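Local coordinates for malonate decarboxylase subunit alpha (Acinetobacter baumannii ATCC 17978, PDB 6MPR), which probably transfers the acyl carrier protein from acetyl-ACP to malonate, preparing malonyl-ACP for decarboxylation within the malonate decarboxylase complex, at residues Ala309-Trp314 with Val551-Gly556; His268-Asn273 with Asn301-Leu306; Ser148-Val151 with Ile155-Val158; Pro187-Asp192 with Ala216-Tyr221. All coordinates share one frame; numbering follows the deposited sequence. Where two conformers were deposited one is given.

Interaction 1: residues Ala309-Trp314 with Val551-Gly556; sequences AIETGW and VTWSDG
Glu311 and Thr312, at the C-terminal end of helix 307-311, pack against the indole of Trp553, the last residue of helix 547-553. Both helices finish in a Schellman motif, with Gly313 and Asp555 as the positive-phi residues, so the contact joins two helix ends. Its close part is aliphatic: Glu311 CB lies 3.9 Å from Trp553 CE3, and Thr312 CG2 meets Trp553 CH2 at 3.8 Å. Glu311 CG, placed beside its own backbone N (chi1 -66°), also comes to 3.5 Å from Trp553 O. A bend at chi2 then carries the carboxylate past the indole, their planes 68° apart.

The polar side is looser and hydrated. No direct hydrogen bond crosses it; one water donates to Glu311 OE1 at 2.8 Å and, over a longer 3.3 Å, to Trp553 O. The other carboxylate oxygen, Glu311 OE2, is held by Tyr330 and Arg334, while Trp553 NE1 bonds to Ala543 O and Thr312 OG1 to Pro308 O. Trp20 of the second subunit packs on Glu311. In the last turn of helix 547-553, Val551 O accepts from two donors on opposite faces of its carbonyl plane, Ser554 OG at 2.7 Å and Gly556 N at 3.0 Å.

Interaction 2: residues His268-Asn273 with Asn301-Leu306; sequences HGIGFN and NPHPTL
With CG1 opposite the backbone N (chi1 177°) and a bend at the next bond (chi2 81°), Ile270 turns CD1 over the imidazole of His303. In His303, CG is anti to the carbonyl carbon, which swings the imidazole into the path of that methyl; one ring face receives it. The result is a CH-pi contact: Ile270 CD1 lies 3.9 Å from the centroid of the His303 ring, only 19° off the ring normal. The methyl is displaced toward the rim, and its closest ring atom is His303 CE1, at 3.7 Å. His268 O makes a more distant, oblique approach to that same His303 CE1, at 4.2 Å.

No hydrogen bond runs directly between the two segments; the polar link is indirect. His268 ND1 and His303 ND1 are 5.5 Å apart, and each is hydrogen-bonded to Glu278 OE2. That one oxygen helps to orient both imidazoles, and His268 NE2 is held in addition by Tyr258. Glu278 OE1 takes a further bond from Thr305 OG1. The backbone holding His303 is itself compact: His303 N bonds to Asn301 O at 2.8 Å across an inverse gamma turn centred on Pro302, and Leu306 N returns to His303 O at 3.0 Å.

Strand 265-268 ends at His268, Gly271 is the N-cap of helix 272-287, and the chain returns through strand 297-299, parallel to and beside the first strand. The contact therefore joins the loops that follow two adjacent strands of a beta-alpha-beta unit, with Glu278 supplied by the connecting helix and helix 307-311 following directly.

Interaction 3: residues Ser148-Val151 with Ile155-Val158; sequences SRLV and IPNV
The flat group at the centre is the peptide after Leu150, whose carbonyl oxygen is approached from both faces. Ile155 lies on one face, with its CA 3.3 Å from Leu150 O and its CG1 3.5 Å from that oxygen. On the opposite face sits Pro187 CB of helix 181-189, at 3.4 Å from Leu150 O. The Pro156 ring comes in between these two sides, its CD 3.4 Å from Leu150 O.

The Ile155 approach has the geometry of a CA-H...O contact, with an angle of 160° at the hydrogen. Leu150 O is buried and has no hydrogen-bond partner in the model; its close neighbours described here are carbon atoms. Apolar packing continues alongside, where Leu150 CB meets Pro156 CD at 4.1 Å. Ile155 CG1, set beside its own backbone N (chi1 -61°), also reaches 4.0 Å from Val151 C, so this branch lies along the backbone from the Leu150 carbonyl oxygen to the Val151 carbonyl carbon.

Three residues separate the segments, and the chain turns sharply: helix 143-149 gives way to a short loop that leads into strand 158-163, an inner strand of the eight-stranded parallel sheet. The CA atoms of Leu150 and Ile155 approach to 4.4 Å across this reversal. Arg149 points its guanidinium elsewhere, NH2 forming a salt bridge with Asp153 of the intervening turn and NH1 bonding to His141 NE2. Leu150 and Pro156 both rest on Val63 of strand 61-64. At the subunit interface, His319 of the second subunit packs on Val151, and Phe339 of that subunit on Ile155.

Interaction 4: residues Pro187-Asp192 with Ala216-Tyr221; sequences PAAFSD and ASWVDY
Phe190 and Trp218 form a T-shaped (edge-to-face) aromatic pair, with the phenyl edge directed at the indole face. Trp218 closes the 3-10 segment 216-218, in the loop leading to strand 221-224 of the parallel sheet, so the contact joins the end of helix 181-189 to that loop. The planes stand 81° apart, and the centroids of the phenyl ring and the five-membered indole ring are separated by 5.0 Å. Both side chains have CG anti to their own carbonyl carbon, but they differ at the next bond. The phenyl plane is turned nearly perpendicular to the CA-CB-CG plane (chi2 88°), whereas the indole is swung round to a chi2 of only 15°, which turns its face to the incoming edge. Phe190 CE1 and CZ do the touching: CZ is 3.5 Å from Trp218 NE1, and CE1 is 3.7 Å from Trp218 CE2.

Ala189, the last residue of the helix, packs nearer the backbone. Its CB lies 3.7 Å from Trp218 CB and 3.5 Å from Trp218 O. The two backbones are also bridged by a water that donates to Ala189 O and Ser217 O; this water sits above one face of the Phe190 ring.

Gly341 of the second subunit packs on Phe190 and its Arg347 on Trp218, while its Arg342 shares Asp220 OD1 with Lys27 of the same chain as Asp220, each by a salt bridge. Past the end of the helix, Ser191 OG donates to Pro187 O over 2.7 Å.

From the N terminus the four contacts run in series; none nests in or crosses another. Interaction 3 closes the three-residue turn between helix 143-149 and the approach to strand 158-163. Interaction 4 closes an excursion that includes strands 194-199 and 201-202 before strand 221-224. These two touch through Pro187 and Ser191, beside the parallel sheet. Interaction 2 closes the helix 272-287 excursion between strands 265-268 and 297-299 of the mixed sheet, its centre about 31 Å from that of interaction 3. Interaction 1 adjoins it in sequence and spans the longest interval, bringing helix 547-553 back to helix 307-311. Interactions 1, 3 and 4 meet the second subunit; no other chain touches the segments of interaction 2.

Interaction 1: residues Ala309-Trp314 with Val551-Gly556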
loop_
_atom_site.group_PDB
_atom_site.type_symbol
_atom_site.label_atom_id
_atom_site.label_comp_id
_atom_site.label_asym_id
_atom_site.label_seq_id
_atom_site.Cartn_x
_atom_site.Cartn_y
_atom_site.Cartn_z
ATOM N N ALA A 309 -6.455 10.936 -26.035
ATOM C CA ALA A 309 -6.472 11.794 -24.852
ATOM C C ALA A 309 -5.075 12.306 -24.497
ATOM O O ALA A 309 -4.937 13.424 -23.990
ATOM C CB ALA A 309 -7.073 11.028 -23.664
ATOM N N ILE A 310 -4.030 11.493 -24.709
ATOM C CA ILE A 310 -2.673 11.992 -24.508
ATOM C C ILE A 310 -2.329 13.026 -25.569
ATOM O O ILE A 310 -1.826 14.111 -25.263
ATOM C CB ILE A 310 -1.656 10.843 -24.537
ATOM C CG1 ILE A 310 -1.914 9.865 -23.393
ATOM C CG2 ILE A 310 -0.234 11.397 -24.456
ATOM C CD1 ILE A 310 -1.112 8.583 -23.547
ATOM N N GLU A 311 -2.588 12.699 -26.838
ATOM C CA GLU A 311 -2.145 13.574 -27.924
ATOM C C GLU A 311 -2.824 14.932 -27.879
ATOM O O GLU A 311 -2.232 15.929 -28.321
ATOM C CB GLU A 311 -2.399 12.910 -29.278
ATOM C CG GLU A 311 -1.570 11.652 -29.513
ATOM C CD GLU A 311 -0.077 11.917 -29.399
ATOM O OE1 GLU A 311 0.456 12.690 -30.215
ATOM O OE2 GLU A 311 0.559 11.363 -28.474
ATOM N N THR A 312 -4.064 14.999 -27.386
ATOM C CA THR A 312 -4.765 16.279 -27.332
ATOM C C THR A 312 -4.543 17.032 -26.030
ATOM O O THR A 312 -5.152 18.093 -25.839
ATOM C CB THR A 312 -6.273 16.094 -27.548
ATOM O OG1 THR A 312 -6.763 15.085 -26.655
ATOM C CG2 THR A 312 -6.571 15.686 -28.990
ATOM N N GLY A 313 -3.700 16.523 -25.136
ATOM C CA GLY A 313 -3.301 17.274 -23.956
ATOM C C GLY A 313 -4.147 17.076 -22.715
ATOM O O GLY A 313 -3.992 17.851 -21.764
ATOM N N TRP A 314 -5.027 16.069 -22.682
ATOM C CA TRP A 314 -5.815 15.824 -21.475
ATOM C C TRP A 314 -4.982 15.162 -20.394
ATOM O O TRP A 314 -5.140 15.466 -19.205
ATOM C CB TRP A 314 -7.008 14.917 -21.770
ATOM C CG TRP A 314 -8.081 15.581 -22.537
ATOM C CD1 TRP A 314 -8.065 15.886 -23.867
ATOM C CD2 TRP A 314 -9.350 16.013 -22.036
ATOM N NE1 TRP A 314 -9.245 16.497 -24.221
ATOM C CE2 TRP A 314 -10.052 16.577 -23.117
ATOM C CE3 TRP A 314 -9.960 15.972 -20.778
ATOM C CZ2 TRP A 314 -11.329 17.123 -22.974
ATOM C CZ3 TRP A 314 -11.220 16.505 -20.635
ATOM C CH2 TRP A 314 -11.895 17.078 -21.728
ATOM N N VAL A 551 -3.218 3.858 -34.491
ATOM C CA VAL A 551 -1.884 3.967 -35.080
ATOM C C VAL A 551 -1.676 5.359 -35.653
ATOM O O VAL A 551 -0.638 6.001 -35.429
ATOM C CB VAL A 551 -1.675 2.887 -36.155
ATOM C CG1 VAL A 551 -0.337 3.090 -36.846
ATOM C CG2 VAL A 551 -1.767 1.512 -35.535
ATOM N N THR A 552 -2.658 5.834 -36.424
ATOM C CA THR A 552 -2.595 7.180 -36.983
ATOM C C THR A 552 -2.446 8.226 -35.883
ATOM O O THR A 552 -1.586 9.111 -35.968
ATOM C CB THR A 552 -3.846 7.429 -37.825
ATOM O OG1 THR A 552 -3.877 6.479 -38.903
ATOM C CG2 THR A 552 -3.857 8.854 -38.397
ATOM N N TRP A 553 -3.276 8.131 -34.839
ATOM C CA TRP A 553 -3.203 9.068 -33.717
ATOM C C TRP A 553 -1.811 9.093 -33.092
ATOM O O TRP A 553 -1.340 10.142 -32.644
ATOM C CB TRP A 553 -4.235 8.686 -32.660
ATOM C CG TRP A 553 -5.561 9.406 -32.747
ATOM C CD1 TRP A 553 -6.751 8.881 -33.162
ATOM C CD2 TRP A 553 -5.833 10.760 -32.364
ATOM N NE1 TRP A 553 -7.746 9.832 -33.079
ATOM C CE2 TRP A 553 -7.207 10.993 -32.594
ATOM C CE3 TRP A 553 -5.046 11.806 -31.860
ATOM C CZ2 TRP A 553 -7.816 12.217 -32.318
ATOM C CZ3 TRP A 553 -5.649 13.027 -31.598
ATOM C CH2 TRP A 553 -7.018 13.225 -31.830
ATOM N N SER A 554 -1.150 7.942 -33.038
ATOM C CA SER A 554 0.167 7.814 -32.430
ATOM C C SER A 554 1.294 8.222 -33.364
ATOM O O SER A 554 2.462 8.018 -33.010
ATOM C CB SER A 554 0.399 6.365 -32.014
ATOM O OG SER A 554 0.706 5.603 -33.171
ATOM N N ASP A 555 0.978 8.734 -34.555
ATOM C CA ASP A 555 1.989 9.112 -35.538
ATOM C C ASP A 555 2.835 7.905 -35.954
ATOM O O ASP A 555 4.031 8.030 -36.221
ATOM C CB ASP A 555 2.867 10.244 -34.997
ATOM C CG ASP A 555 3.637 10.960 -36.080
ATOM O OD1 ASP A 555 3.198 10.928 -37.251
ATOM O OD2 ASP A 555 4.689 11.551 -35.751
ATOM N N GLY A 556 2.214 6.728 -36.014
ATOM C CA GLY A 556 2.891 5.508 -36.393
ATOM C C GLY A 556 3.700 4.850 -35.298
ATOM O O GLY A 556 4.325 3.813 -35.557
HETATM O O HOH W 1 -0.743 13.354 -32.622
#

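Interaction 2: residues His268-Asn273 with Asn301-Leu306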
loop_
_atom_site.group_PDB
_atom_site.type_symbol
_atom_site.label_atom_id
_atom_site.label_comp_id
_atom_site.label_asym_id
_atom_site.label_seq_id
_atom_site.Cartn_x
_atom_site.Cartn_y
_atom_site.Cartn_z
ATOM N N HIS A 268 -8.968 3.394 -14.449
ATOM C CA HIS A 268 -10.008 2.707 -15.207
ATOM C C HIS A 268 -9.739 1.212 -15.170
ATOM O O HIS A 268 -8.649 0.779 -15.560
ATOM C CB HIS A 268 -10.019 3.115 -16.682
ATOM C CG HIS A 268 -10.663 4.431 -16.964
ATOM N ND1 HIS A 268 -10.739 4.942 -18.240
ATOM C CD2 HIS A 268 -11.292 5.318 -16.159
ATOM C CE1 HIS A 268 -11.376 6.103 -18.206
ATOM N NE2 HIS A 268 -11.735 6.345 -16.956
ATOM N N GLY A 269 -10.735 0.429 -14.758
ATOM C CA GLY A 269 -10.709 -0.998 -15.054
ATOM C C GLY A 269 -10.933 -1.217 -16.542
ATOM O O GLY A 269 -11.836 -0.625 -17.139
ATOM N N ILE A 270 -10.095 -2.052 -17.157
ATOM C CA ILE A 270 -10.093 -2.164 -18.613
ATOM C C ILE A 270 -11.393 -2.808 -19.099
ATOM O O ILE A 270 -11.850 -3.824 -18.555
ATOM C CB ILE A 270 -8.853 -2.942 -19.088
ATOM C CG1 ILE A 270 -8.875 -3.126 -20.606
ATOM C CG2 ILE A 270 -8.754 -4.296 -18.414
ATOM C CD1 ILE A 270 -8.394 -1.935 -21.355
ATOM N N GLY A 271 -11.997 -2.211 -20.121
ATOM C CA GLY A 271 -13.190 -2.766 -20.751
ATOM C C GLY A 271 -13.686 -1.796 -21.803
ATOM O O GLY A 271 -13.173 -0.682 -21.946
ATOM N N PHE A 272 -14.699 -2.235 -22.555
ATOM C CA PHE A 272 -15.228 -1.359 -23.596
ATOM C C PHE A 272 -15.921 -0.149 -22.990
ATOM O O PHE A 272 -15.925 0.926 -23.596
ATOM C CB PHE A 272 -16.188 -2.119 -24.515
ATOM C CG PHE A 272 -15.515 -3.173 -25.364
ATOM C CD1 PHE A 272 -14.519 -2.821 -26.268
ATOM C CD2 PHE A 272 -15.881 -4.504 -25.263
ATOM C CE1 PHE A 272 -13.904 -3.772 -27.055
ATOM C CE2 PHE A 272 -15.268 -5.468 -26.047
ATOM C CZ PHE A 272 -14.270 -5.101 -26.935
ATOM N N ASN A 273 -16.507 -0.308 -21.798
ATOM C CA ASN A 273 -17.139 0.820 -21.122
ATOM C C ASN A 273 -16.126 1.922 -20.830
ATOM O O ASN A 273 -16.382 3.103 -21.090
ATOM C CB ASN A 273 -17.812 0.341 -19.834
ATOM C CG ASN A 273 -16.874 -0.453 -18.939
ATOM O OD1 ASN A 273 -15.964 -1.144 -19.411
ATOM N ND2 ASN A 273 -17.095 -0.360 -17.632
ATOM N N ASN A 301 -2.198 1.178 -17.030
ATOM C CA ASN A 301 -1.248 0.714 -18.027
ATOM C C ASN A 301 -1.352 1.595 -19.270
ATOM O O ASN A 301 -2.249 2.439 -19.380
ATOM C CB ASN A 301 -1.477 -0.763 -18.331
ATOM C CG ASN A 301 -0.773 -1.664 -17.334
ATOM O OD1 ASN A 301 -0.270 -1.192 -16.313
ATOM N ND2 ASN A 301 -0.734 -2.959 -17.619
ATOM N N PRO A 302 -0.392 1.478 -20.214
ATOM C CA PRO A 302 -0.489 2.346 -21.410
ATOM C C PRO A 302 -1.549 1.868 -22.403
ATOM O O PRO A 302 -1.269 1.237 -23.434
ATOM C CB PRO A 302 0.922 2.271 -22.003
ATOM C CG PRO A 302 1.777 1.589 -20.977
ATOM C CD PRO A 302 0.850 0.689 -20.249
ATOM N N HIS A 303 -2.809 2.153 -22.079
ATOM C CA HIS A 303 -3.911 1.749 -22.943
ATOM C C HIS A 303 -3.731 2.406 -24.305
ATOM O O HIS A 303 -3.587 3.638 -24.371
ATOM C CB HIS A 303 -5.254 2.206 -22.365
ATOM C CG HIS A 303 -5.678 1.494 -21.116
ATOM N ND1 HIS A 303 -6.931 1.666 -20.560
ATOM C CD2 HIS A 303 -5.023 0.622 -20.312
ATOM C CE1 HIS A 303 -7.028 0.924 -19.468
ATOM N NE2 HIS A 303 -5.887 0.280 -19.298
ATOM N N PRO A 304 -3.718 1.643 -25.408
ATOM C CA PRO A 304 -3.739 2.303 -26.718
ATOM C C PRO A 304 -4.945 3.200 -26.875
ATOM O O PRO A 304 -4.867 4.217 -27.579
ATOM C CB PRO A 304 -3.762 1.126 -27.713
ATOM C CG PRO A 304 -3.111 0.003 -26.943
ATOM C CD PRO A 304 -3.688 0.178 -25.550
ATOM N N THR A 305 -6.059 2.878 -26.210
ATOM C CA THR A 305 -7.233 3.732 -26.343
ATOM C C THR A 305 -7.080 5.065 -25.622
ATOM O O THR A 305 -7.928 5.945 -25.811
ATOM C CB THR A 305 -8.490 3.024 -25.835
ATOM O OG1 THR A 305 -8.309 2.592 -24.479
ATOM C CG2 THR A 305 -8.821 1.838 -26.718
ATOM N N LEU A 306 -6.025 5.243 -24.812
ATOM C CA LEU A 306 -5.725 6.546 -24.227
ATOM C C LEU A 306 -4.908 7.445 -25.150
ATOM O O LEU A 306 -4.720 8.623 -24.833
ATOM C CB LEU A 306 -4.979 6.373 -22.884
ATOM C CG LEU A 306 -4.994 7.551 -21.905
ATOM C CD1 LEU A 306 -6.417 7.785 -21.402
ATOM C CD2 LEU A 306 -4.042 7.274 -20.733
#

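Interaction 3: residues Ser148-Val151 with Ile155-Val158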
loop_
_atom_site.group_PDB
_atom_site.type_symbol
_atom_site.label_atom_id
_atom_site.label_comp_id
_atom_site.label_asym_id
_atom_site.label_seq_id
_atom_site.Cartn_x
_atom_site.Cartn_y
_atom_site.Cartn_z
ATOM N N SER A 148 2.163 -8.054 0.573
ATOM C CA SER A 148 2.435 -7.663 1.951
ATOM C C SER A 148 2.627 -8.870 2.857
ATOM O O SER A 148 3.361 -8.778 3.842
ATOM C CB SER A 148 1.305 -6.780 2.481
ATOM O OG SER A 148 0.191 -7.569 2.862
ATOM N N ARG A 149 1.982 -9.994 2.547
ATOM C CA ARG A 149 2.135 -11.181 3.377
ATOM C C ARG A 149 3.509 -11.808 3.243
ATOM O O ARG A 149 3.892 -12.608 4.108
ATOM C CB ARG A 149 1.054 -12.201 3.021
ATOM C CG ARG A 149 -0.336 -11.696 3.362
ATOM C CD ARG A 149 -1.367 -12.792 3.243
ATOM N NE ARG A 149 -1.221 -13.786 4.304
ATOM C CZ ARG A 149 -1.902 -14.928 4.350
ATOM N NH1 ARG A 149 -2.737 -15.253 3.374
ATOM N NH2 ARG A 149 -1.722 -15.771 5.357
ATOM N N LEU A 150 4.263 -11.449 2.196
ATOM C CA LEU A 150 5.602 -11.989 1.983
ATOM C C LEU A 150 6.615 -11.563 3.047
ATOM O O LEU A 150 7.713 -12.132 3.075
ATOM C CB LEU A 150 6.119 -11.582 0.592
ATOM C CG LEU A 150 5.246 -11.974 -0.605
ATOM C CD1 LEU A 150 5.912 -11.493 -1.895
ATOM C CD2 LEU A 150 5.000 -13.471 -0.661
ATOM N N VAL A 151 6.312 -10.576 3.892
ATOM C CA VAL A 151 7.210 -10.234 4.999
ATOM C C VAL A 151 6.578 -10.544 6.351
ATOM O O VAL A 151 7.121 -10.152 7.392
ATOM C CB VAL A 151 7.699 -8.772 4.930
ATOM C CG1 VAL A 151 8.499 -8.534 3.615
ATOM C CG2 VAL A 151 6.544 -7.785 5.083
ATOM N N ILE A 155 6.363 -15.795 4.098
ATOM C CA ILE A 155 7.723 -15.410 3.717
ATOM C C ILE A 155 8.230 -16.450 2.725
ATOM O O ILE A 155 8.235 -17.652 3.040
ATOM C CB ILE A 155 8.643 -15.286 4.945
ATOM C CG1 ILE A 155 8.111 -14.211 5.897
ATOM C CG2 ILE A 155 10.079 -14.967 4.497
ATOM C CD1 ILE A 155 8.908 -14.090 7.221
ATOM N N PRO A 156 8.636 -16.052 1.521
ATOM C CA PRO A 156 8.869 -17.041 0.464
ATOM C C PRO A 156 10.229 -17.704 0.602
ATOM O O PRO A 156 11.228 -17.067 0.949
ATOM C CB PRO A 156 8.775 -16.212 -0.824
ATOM C CG PRO A 156 9.241 -14.845 -0.403
ATOM C CD PRO A 156 8.737 -14.668 1.024
ATOM N N ASN A 157 10.251 -19.009 0.339
ATOM C CA ASN A 157 11.500 -19.772 0.310
ATOM C C ASN A 157 12.194 -19.714 -1.038
ATOM O O ASN A 157 13.432 -19.816 -1.100
ATOM C CB ASN A 157 11.236 -21.240 0.645
ATOM C CG ASN A 157 10.613 -21.416 2.000
ATOM O OD1 ASN A 157 9.466 -21.844 2.119
ATOM N ND2 ASN A 157 11.378 -21.109 3.044
ATOM N N VAL A 158 11.418 -19.579 -2.116
ATOM C CA VAL A 158 11.914 -19.578 -3.487
ATOM C C VAL A 158 11.097 -18.553 -4.262
ATOM O O VAL A 158 9.877 -18.458 -4.089
ATOM C CB VAL A 158 11.783 -20.967 -4.152
ATOM C CG1 VAL A 158 12.274 -20.927 -5.610
ATOM C CG2 VAL A 158 12.523 -22.034 -3.334
#

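Interaction 4: residues Pro187-Asp192 with Ala216-Tyr221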
loop_
_atom_site.group_PDB
_atom_site.type_symbol
_atom_site.label_atom_id
_atom_site.label_comp_id
_atom_site.label_asym_id
_atom_site.label_seq_id
_atom_site.Cartn_x
_atom_site.Cartn_y
_atom_site.Cartn_z
ATOM N N PRO A 187 11.486 -9.737 -0.492
ATOM C CA PRO A 187 11.296 -10.547 0.729
ATOM C C PRO A 187 12.170 -11.789 0.793
ATOM O O PRO A 187 12.667 -12.142 1.871
ATOM C CB PRO A 187 9.802 -10.906 0.670
ATOM C CG PRO A 187 9.185 -9.708 -0.011
ATOM C CD PRO A 187 10.198 -9.387 -1.113
ATOM N N ALA A 188 12.385 -12.456 -0.342
ATOM C CA ALA A 188 13.245 -13.638 -0.386
ATOM C C ALA A 188 14.720 -13.271 -0.326
ATOM O O ALA A 188 15.518 -13.959 0.325
ATOM C CB ALA A 188 12.979 -14.426 -1.665
ATOM N N ALA A 189 15.096 -12.204 -1.024
ATOM C CA ALA A 189 16.495 -11.816 -1.089
ATOM C C ALA A 189 17.029 -11.471 0.293
ATOM O O ALA A 189 18.231 -11.606 0.545
ATOM C CB ALA A 189 16.659 -10.639 -2.051
ATOM N N PHE A 190 16.159 -11.035 1.206
ATOM C CA PHE A 190 16.603 -10.632 2.533
ATOM C C PHE A 190 16.125 -11.577 3.632
ATOM O O PHE A 190 16.067 -11.192 4.802
ATOM C CB PHE A 190 16.177 -9.183 2.776
ATOM C CG PHE A 190 16.907 -8.223 1.880
ATOM C CD1 PHE A 190 16.417 -7.914 0.618
ATOM C CD2 PHE A 190 18.130 -7.713 2.258
ATOM C CE1 PHE A 190 17.121 -7.068 -0.235
ATOM C CE2 PHE A 190 18.846 -6.871 1.405
ATOM C CZ PHE A 190 18.341 -6.555 0.167
ATOM N N SER A 191 15.810 -12.817 3.284
ATOM C CA SER A 191 15.490 -13.814 4.300
ATOM C C SER A 191 16.159 -15.147 3.987
ATOM O O SER A 191 15.700 -16.182 4.474
ATOM C CB SER A 191 13.980 -14.010 4.432
ATOM O OG SER A 191 13.411 -14.343 3.163
ATOM N N ASP A 192 17.218 -15.140 3.169
ATOM C CA ASP A 192 17.869 -16.362 2.713
ATOM C C ASP A 192 16.896 -17.285 1.986
ATOM O O ASP A 192 16.981 -18.510 2.095
ATOM C CB ASP A 192 18.568 -17.063 3.878
ATOM C CG ASP A 192 19.855 -16.356 4.261
ATOM O OD1 ASP A 192 20.846 -16.471 3.501
ATOM O OD2 ASP A 192 19.857 -15.642 5.278
ATOM N N ALA A 216 22.200 -7.403 -8.439
ATOM C CA ALA A 216 22.812 -8.728 -8.382
ATOM C C ALA A 216 22.728 -9.350 -6.989
ATOM O O ALA A 216 22.573 -10.567 -6.851
ATOM C CB ALA A 216 24.271 -8.621 -8.833
ATOM N N SER A 217 22.862 -8.544 -5.939
ATOM C CA SER A 217 22.870 -9.165 -4.620
ATOM C C SER A 217 21.497 -9.699 -4.208
ATOM O O SER A 217 21.415 -10.459 -3.238
ATOM C CB SER A 217 23.398 -8.182 -3.583
ATOM O OG SER A 217 22.535 -7.072 -3.458
ATOM N N TRP A 218 20.422 -9.353 -4.930
ATOM C CA TRP A 218 19.114 -9.948 -4.653
ATOM C C TRP A 218 18.897 -11.280 -5.359
ATOM O O TRP A 218 17.916 -11.971 -5.052
ATOM C CB TRP A 218 17.972 -9.005 -5.075
ATOM C CG TRP A 218 17.966 -7.680 -4.394
ATOM C CD1 TRP A 218 18.988 -7.102 -3.676
ATOM C CD2 TRP A 218 16.884 -6.741 -4.374
ATOM N NE1 TRP A 218 18.601 -5.860 -3.225
ATOM C CE2 TRP A 218 17.315 -5.619 -3.634
ATOM C CE3 TRP A 218 15.595 -6.741 -4.912
ATOM C CZ2 TRP A 218 16.505 -4.505 -3.428
ATOM C CZ3 TRP A 218 14.787 -5.636 -4.687
ATOM C CH2 TRP A 218 15.247 -4.542 -3.950
ATOM N N VAL A 219 19.774 -11.656 -6.289
ATOM C CA VAL A 219 19.539 -12.761 -7.210
ATOM C C VAL A 219 20.536 -13.875 -6.904
ATOM O O VAL A 219 21.735 -13.619 -6.763
ATOM C CB VAL A 219 19.675 -12.282 -8.669
ATOM C CG1 VAL A 219 19.549 -13.454 -9.648
ATOM C CG2 VAL A 219 18.636 -11.188 -8.982
ATOM N N ASP A 220 20.053 -15.115 -6.828
ATOM C CA ASP A 220 21.008 -16.211 -6.671
ATOM C C ASP A 220 21.406 -16.848 -7.999
ATOM O O ASP A 220 22.584 -17.183 -8.193
ATOM C CB ASP A 220 20.435 -17.254 -5.713
ATOM C CG ASP A 220 20.169 -16.662 -4.362
ATOM O OD1 ASP A 220 21.150 -16.273 -3.682
ATOM O OD2 ASP A 220 18.979 -16.519 -4.009
ATOM N N TYR A 221 20.467 -16.998 -8.935
ATOM C CA TYR A 221 20.787 -17.600 -10.221
ATOM C C TYR A 221 19.986 -16.953 -11.336
ATOM O O TYR A 221 18.862 -16.487 -11.124
ATOM C CB TYR A 221 20.496 -19.097 -10.251
ATOM C CG TYR A 221 21.330 -19.906 -9.295
ATOM C CD1 TYR A 221 22.619 -20.316 -9.629
ATOM C CD2 TYR A 221 20.819 -20.260 -8.066
ATOM C CE1 TYR A 221 23.388 -21.073 -8.727
ATOM C CE2 TYR A 221 21.560 -21.004 -7.172
ATOM C CZ TYR A 221 22.841 -21.404 -7.501
ATOM O OH TYR A 221 23.545 -22.155 -6.585
HETATM O O HOH W 2 20.668 -10.022 -0.317
#